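Local atomic coordinates of probable transcriptional regulatory protein aq_1575 (Aquifex aeolicus, PDB entry 1LFP), a protein that probably binds DNA and regulates transcription. Residues 136-147 and 169-180. Sequence-based numbering, arbitrary orientation.
Sequences RKGYIEVPAKEV and EVHIIYTVPEEL
G138, I140 and V142 pair with T175, I173 and H171 through six backbone hydrogen bonds, two to each pair, which lock strands 136-143 and 170-175 antiparallel. A seventh, from A144 N to E169 O at 3.0 Å, carries the ladder one step past the strand.

Packing is tightest on the face bearing I140, V142, H171 and I173. I140 and I173 meet at their CB atoms, 4.1 Å apart, while I140 CD1 turns to T175 CG2 and L180 CD1 lies against I140 CG1. V142 CG1 presses on H171 CB at 3.3 Å. Farther out, the imidazole of H171 has the methyl of A144 over one face and V147 CG2 at its edge, 3.4 Å from CD2; ND1 is hydrogen-bonded to G167 N, which, with the A144 and V147 contacts, probably limits the ring's rotation. L152 and A156 of helix 149-159 cover this side.

On the other face Y139 and P143 are partly exposed. With CG anti to the backbone N (chi1 175°), the Y139 ring leans over I172 toward E141, its edge toward the face of Y174 in an offset edge-to-face pair, planes 65° apart. CE2 rests 3.4 Å from I172 CG2, and OH binds E141 OE2 at 2.7 Å on the anti side of the carboxylate. A leucine in place of Y139 would probably leave E141 without this hydroxyl and the face of Y174 without its aromatic edge.

Loosest is the solvent-exposed end, where R136 NH2 and E178 OE1 form only a long salt bridge, 3.9 Å, beside P177.

Together the two strands, first and third in a beta-alpha-beta-beta-alpha-beta order, form the central pair of a four-stranded antiparallel sheet, flanked by 163-165 and 196-203; with helices 149-159 and 180-188, this is a ferredoxin-like fold.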
loop_
_atom_site.group_PDB
_atom_site.type_symbol
_atom_site.label_atom_id
_atom_site.label_comp_id
_atom_site.label_asym_id
_atom_site.label_seq_id
_atom_site.Cartn_x
_atom_site.Cartn_y
_atom_site.Cartn_z
ATOM N N ARG A 136 -10.577 6.788 3.377
ATOM C CA ARG A 136 -10.192 5.382 3.474
ATOM C C ARG A 136 -10.952 4.616 2.407
ATOM O O ARG A 136 -12.178 4.735 2.303
ATOM C CB ARG A 136 -10.574 4.845 4.864
ATOM C CG ARG A 136 -9.435 4.098 5.529
ATOM C CD ARG A 136 -9.830 3.388 6.817
ATOM N NE ARG A 136 -10.997 2.548 6.614
ATOM C CZ ARG A 136 -11.303 1.497 7.358
ATOM N NH1 ARG A 136 -10.522 1.144 8.362
ATOM N NH2 ARG A 136 -12.399 0.810 7.106
ATOM N N LYS A 137 -10.244 3.835 1.596
ATOM C CA LYS A 137 -10.885 3.075 0.526
ATOM C C LYS A 137 -10.256 1.691 0.364
ATOM O O LYS A 137 -9.120 1.440 0.774
ATOM C CB LYS A 137 -10.706 3.751 -0.851
ATOM C CG LYS A 137 -11.324 5.140 -1.065
ATOM C CD LYS A 137 -12.823 5.015 -1.342
ATOM C CE LYS A 137 -13.476 6.367 -1.319
ATOM N NZ LYS A 137 -13.053 7.011 -0.072
ATOM N N GLY A 138 -11.018 0.804 -0.260
ATOM C CA GLY A 138 -10.466 -0.495 -0.613
ATOM C C GLY A 138 -9.672 -0.224 -1.881
ATOM O O GLY A 138 -10.060 0.609 -2.672
ATOM N N TYR A 139 -8.589 -0.963 -2.085
ATOM C CA TYR A 139 -7.730 -0.776 -3.231
ATOM C C TYR A 139 -7.386 -2.133 -3.820
ATOM O O TYR A 139 -6.906 -3.010 -3.117
ATOM C CB TYR A 139 -6.470 -0.065 -2.725
ATOM C CG TYR A 139 -5.384 0.135 -3.719
ATOM C CD1 TYR A 139 -4.315 -0.752 -3.800
ATOM C CD2 TYR A 139 -5.371 1.279 -4.524
ATOM C CE1 TYR A 139 -3.240 -0.496 -4.653
ATOM C CE2 TYR A 139 -4.315 1.542 -5.380
ATOM C CZ TYR A 139 -3.252 0.654 -5.445
ATOM O OH TYR A 139 -2.212 0.902 -6.322
ATOM N N ILE A 140 -7.631 -2.284 -5.119
ATOM C CA ILE A 140 -7.374 -3.529 -5.829
ATOM C C ILE A 140 -6.490 -3.287 -7.022
ATOM O O ILE A 140 -6.740 -2.353 -7.792
ATOM C CB ILE A 140 -8.711 -4.152 -6.308
ATOM C CG1 ILE A 140 -9.519 -4.588 -5.073
ATOM C CG2 ILE A 140 -8.424 -5.340 -7.272
ATOM C CD1 ILE A 140 -11.019 -4.926 -5.347
ATOM N N GLU A 141 -5.458 -4.115 -7.182
ATOM C CA GLU A 141 -4.547 -3.986 -8.312
ATOM C C GLU A 141 -4.746 -5.188 -9.214
ATOM O O GLU A 141 -4.891 -6.294 -8.726
ATOM C CB GLU A 141 -3.079 -3.938 -7.849
ATOM C CG GLU A 141 -2.542 -2.512 -7.721
ATOM C CD GLU A 141 -1.155 -2.425 -7.098
ATOM O OE1 GLU A 141 -0.303 -3.310 -7.380
ATOM O OE2 GLU A 141 -0.922 -1.452 -6.330
ATOM N N VAL A 142 -4.769 -4.945 -10.518
ATOM C CA VAL A 142 -4.941 -6.020 -11.509
ATOM C C VAL A 142 -3.914 -5.802 -12.602
ATOM O O VAL A 142 -3.762 -4.704 -13.145
ATOM C CB VAL A 142 -6.386 -6.021 -12.105
ATOM C CG1 VAL A 142 -6.793 -4.647 -12.446
ATOM C CG2 VAL A 142 -6.476 -6.910 -13.349
ATOM N N PRO A 143 -3.180 -6.855 -12.942
ATOM C CA PRO A 143 -2.144 -6.797 -13.977
ATOM C C PRO A 143 -2.620 -6.391 -15.380
ATOM O O PRO A 143 -3.465 -7.043 -15.990
ATOM C CB PRO A 143 -1.517 -8.197 -13.918
ATOM C CG PRO A 143 -2.550 -9.064 -13.253
ATOM C CD PRO A 143 -3.164 -8.139 -12.229
ATOM N N ALA A 144 -2.065 -5.306 -15.907
ATOM C CA ALA A 144 -2.470 -4.836 -17.219
ATOM C C ALA A 144 -2.203 -5.912 -18.269
ATOM O O ALA A 144 -3.090 -6.269 -19.059
ATOM C CB ALA A 144 -1.727 -3.545 -17.572
ATOM N N LYS A 145 -0.978 -6.422 -18.238
ATOM C CA LYS A 145 -0.501 -7.454 -19.147
ATOM C C LYS A 145 -1.491 -8.573 -19.373
ATOM O O LYS A 145 -1.624 -9.080 -20.483
ATOM C CB LYS A 145 0.779 -8.074 -18.592
ATOM C CG LYS A 145 1.994 -7.178 -18.622
ATOM C CD LYS A 145 3.116 -7.805 -17.815
ATOM C CE LYS A 145 4.471 -7.170 -18.128
ATOM N NZ LYS A 145 5.047 -7.708 -19.396
ATOM N N GLU A 146 -2.191 -8.950 -18.312
ATOM C CA GLU A 146 -3.121 -10.057 -18.383
ATOM C C GLU A 146 -4.573 -9.730 -18.730
ATOM O O GLU A 146 -5.380 -10.640 -18.936
ATOM C CB GLU A 146 -3.062 -10.839 -17.067
ATOM C CG GLU A 146 -1.735 -11.588 -16.819
ATOM C CD GLU A 146 -1.470 -12.723 -17.818
ATOM O OE1 GLU A 146 -2.443 -13.262 -18.392
ATOM O OE2 GLU A 146 -0.291 -13.096 -18.018
ATOM N N VAL A 147 -4.924 -8.456 -18.816
ATOM C CA VAL A 147 -6.298 -8.109 -19.165
ATOM C C VAL A 147 -6.335 -7.097 -20.297
ATOM O O VAL A 147 -5.523 -7.153 -21.217
ATOM C CB VAL A 147 -7.064 -7.529 -17.964
ATOM C CG1 VAL A 147 -7.074 -8.531 -16.809
ATOM C CG2 VAL A 147 -6.438 -6.214 -17.538
ATOM N N GLU A 169 1.101 -0.740 -16.374
ATOM C CA GLU A 169 1.531 -1.995 -15.792
ATOM C C GLU A 169 0.430 -2.576 -14.921
ATOM O O GLU A 169 0.252 -3.787 -14.833
ATOM C CB GLU A 169 2.768 -1.729 -14.950
ATOM C CG GLU A 169 2.679 -0.407 -14.209
ATOM C CD GLU A 169 4.040 0.136 -13.846
ATOM O OE1 GLU A 169 4.119 1.242 -13.260
ATOM O OE2 GLU A 169 5.037 -0.552 -14.153
ATOM N N VAL A 170 -0.301 -1.696 -14.256
ATOM C CA VAL A 170 -1.369 -2.156 -13.405
ATOM C C VAL A 170 -2.579 -1.243 -13.458
ATOM O O VAL A 170 -2.484 -0.024 -13.667
ATOM C CB VAL A 170 -0.883 -2.320 -11.942
ATOM C CG1 VAL A 170 -0.508 -0.963 -11.342
ATOM C CG2 VAL A 170 -1.952 -2.990 -11.124
ATOM N N HIS A 171 -3.736 -1.859 -13.302
ATOM C CA HIS A 171 -4.978 -1.120 -13.303
ATOM C C HIS A 171 -5.342 -1.054 -11.841
ATOM O O HIS A 171 -5.058 -1.973 -11.093
ATOM C CB HIS A 171 -6.023 -1.871 -14.124
ATOM C CG HIS A 171 -5.651 -2.025 -15.572
ATOM N ND1 HIS A 171 -5.209 -0.970 -16.343
ATOM C CD2 HIS A 171 -5.719 -3.095 -16.401
ATOM C CE1 HIS A 171 -5.027 -1.384 -17.586
ATOM N NE2 HIS A 171 -5.332 -2.670 -17.649
ATOM N N ILE A 172 -5.926 0.059 -11.426
ATOM C CA ILE A 172 -6.296 0.243 -10.046
ATOM C C ILE A 172 -7.790 0.408 -9.885
ATOM O O ILE A 172 -8.419 1.198 -10.581
ATOM C CB ILE A 172 -5.622 1.488 -9.481
ATOM C CG1 ILE A 172 -4.111 1.262 -9.423
ATOM C CG2 ILE A 172 -6.227 1.839 -8.138
ATOM C CD1 ILE A 172 -3.321 2.538 -9.147
ATOM N N ILE A 173 -8.350 -0.307 -8.916
ATOM C CA ILE A 173 -9.771 -0.232 -8.658
ATOM C C ILE A 173 -9.972 0.137 -7.211
ATOM O O ILE A 173 -9.378 -0.483 -6.328
ATOM C CB ILE A 173 -10.445 -1.588 -8.932
ATOM C CG1 ILE A 173 -10.424 -1.857 -10.441
ATOM C CG2 ILE A 173 -11.903 -1.585 -8.401
ATOM C CD1 ILE A 173 -10.837 -3.274 -10.827
ATOM N N TYR A 174 -10.778 1.173 -6.965
ATOM C CA TYR A 174 -11.050 1.572 -5.596
ATOM C C TYR A 174 -12.431 1.145 -5.217
ATOM O O TYR A 174 -13.336 1.153 -6.055
ATOM C CB TYR A 174 -10.991 3.085 -5.434
ATOM C CG TYR A 174 -9.614 3.630 -5.438
ATOM C CD1 TYR A 174 -8.877 3.674 -4.262
ATOM C CD2 TYR A 174 -9.047 4.140 -6.590
ATOM C CE1 TYR A 174 -7.632 4.207 -4.227
ATOM C CE2 TYR A 174 -7.771 4.697 -6.564
ATOM C CZ TYR A 174 -7.075 4.727 -5.373
ATOM O OH TYR A 174 -5.835 5.308 -5.299
ATOM N N THR A 175 -12.612 0.821 -3.942
ATOM C CA THR A 175 -13.922 0.380 -3.473
ATOM C C THR A 175 -14.259 1.017 -2.132
ATOM O O THR A 175 -13.412 1.679 -1.531
ATOM C CB THR A 175 -13.944 -1.154 -3.246
ATOM O OG1 THR A 175 -13.394 -1.464 -1.960
ATOM C CG2 THR A 175 -13.104 -1.864 -4.318
ATOM N N VAL A 176 -15.507 0.819 -1.692
ATOM C CA VAL A 176 -15.985 1.282 -0.380
ATOM C C VAL A 176 -15.138 0.379 0.501
ATOM O O VAL A 176 -15.082 -0.838 0.274
ATOM C CB VAL A 176 -17.509 0.950 -0.217
ATOM C CG1 VAL A 176 -17.920 0.990 1.246
ATOM C CG2 VAL A 176 -18.321 1.930 -1.044
ATOM N N PRO A 177 -14.493 0.927 1.546
ATOM C CA PRO A 177 -13.654 0.020 2.343
ATOM C C PRO A 177 -14.305 -1.256 2.879
ATOM O O PRO A 177 -13.718 -2.347 2.804
ATOM C CB PRO A 177 -13.057 0.955 3.420
ATOM C CG PRO A 177 -14.129 2.019 3.573
ATOM C CD PRO A 177 -14.612 2.258 2.169
ATOM N N GLU A 178 -15.528 -1.147 3.378
ATOM C CA GLU A 178 -16.189 -2.331 3.903
ATOM C C GLU A 178 -16.521 -3.369 2.834
ATOM O O GLU A 178 -16.860 -4.498 3.171
ATOM C CB GLU A 178 -17.473 -1.937 4.644
ATOM C CG GLU A 178 -17.214 -1.280 5.990
ATOM C CD GLU A 178 -16.774 0.167 5.866
ATOM O OE1 GLU A 178 -16.321 0.719 6.896
ATOM O OE2 GLU A 178 -16.890 0.750 4.751
ATOM N N GLU A 179 -16.417 -2.997 1.555
ATOM C CA GLU A 179 -16.742 -3.910 0.454
ATOM C C GLU A 179 -15.558 -4.378 -0.364
ATOM O O GLU A 179 -15.694 -4.916 -1.471
ATOM C CB GLU A 179 -17.729 -3.232 -0.466
ATOM C CG GLU A 179 -18.868 -2.661 0.335
ATOM C CD GLU A 179 -20.090 -2.487 -0.481
ATOM O OE1 GLU A 179 -19.976 -1.888 -1.570
ATOM O OE2 GLU A 179 -21.164 -2.948 -0.034
ATOM N N LEU A 180 -14.386 -4.177 0.195
ATOM C CA LEU A 180 -13.177 -4.567 -0.487
ATOM C C LEU A 180 -13.123 -6.053 -0.887
ATOM O O LEU A 180 -12.816 -6.383 -2.035
ATOM C CB LEU A 180 -12.004 -4.218 0.435
ATOM C CG LEU A 180 -10.683 -4.886 0.065
ATOM C CD1 LEU A 180 -10.217 -4.294 -1.271
ATOM C CD2 LEU A 180 -9.632 -4.646 1.159
#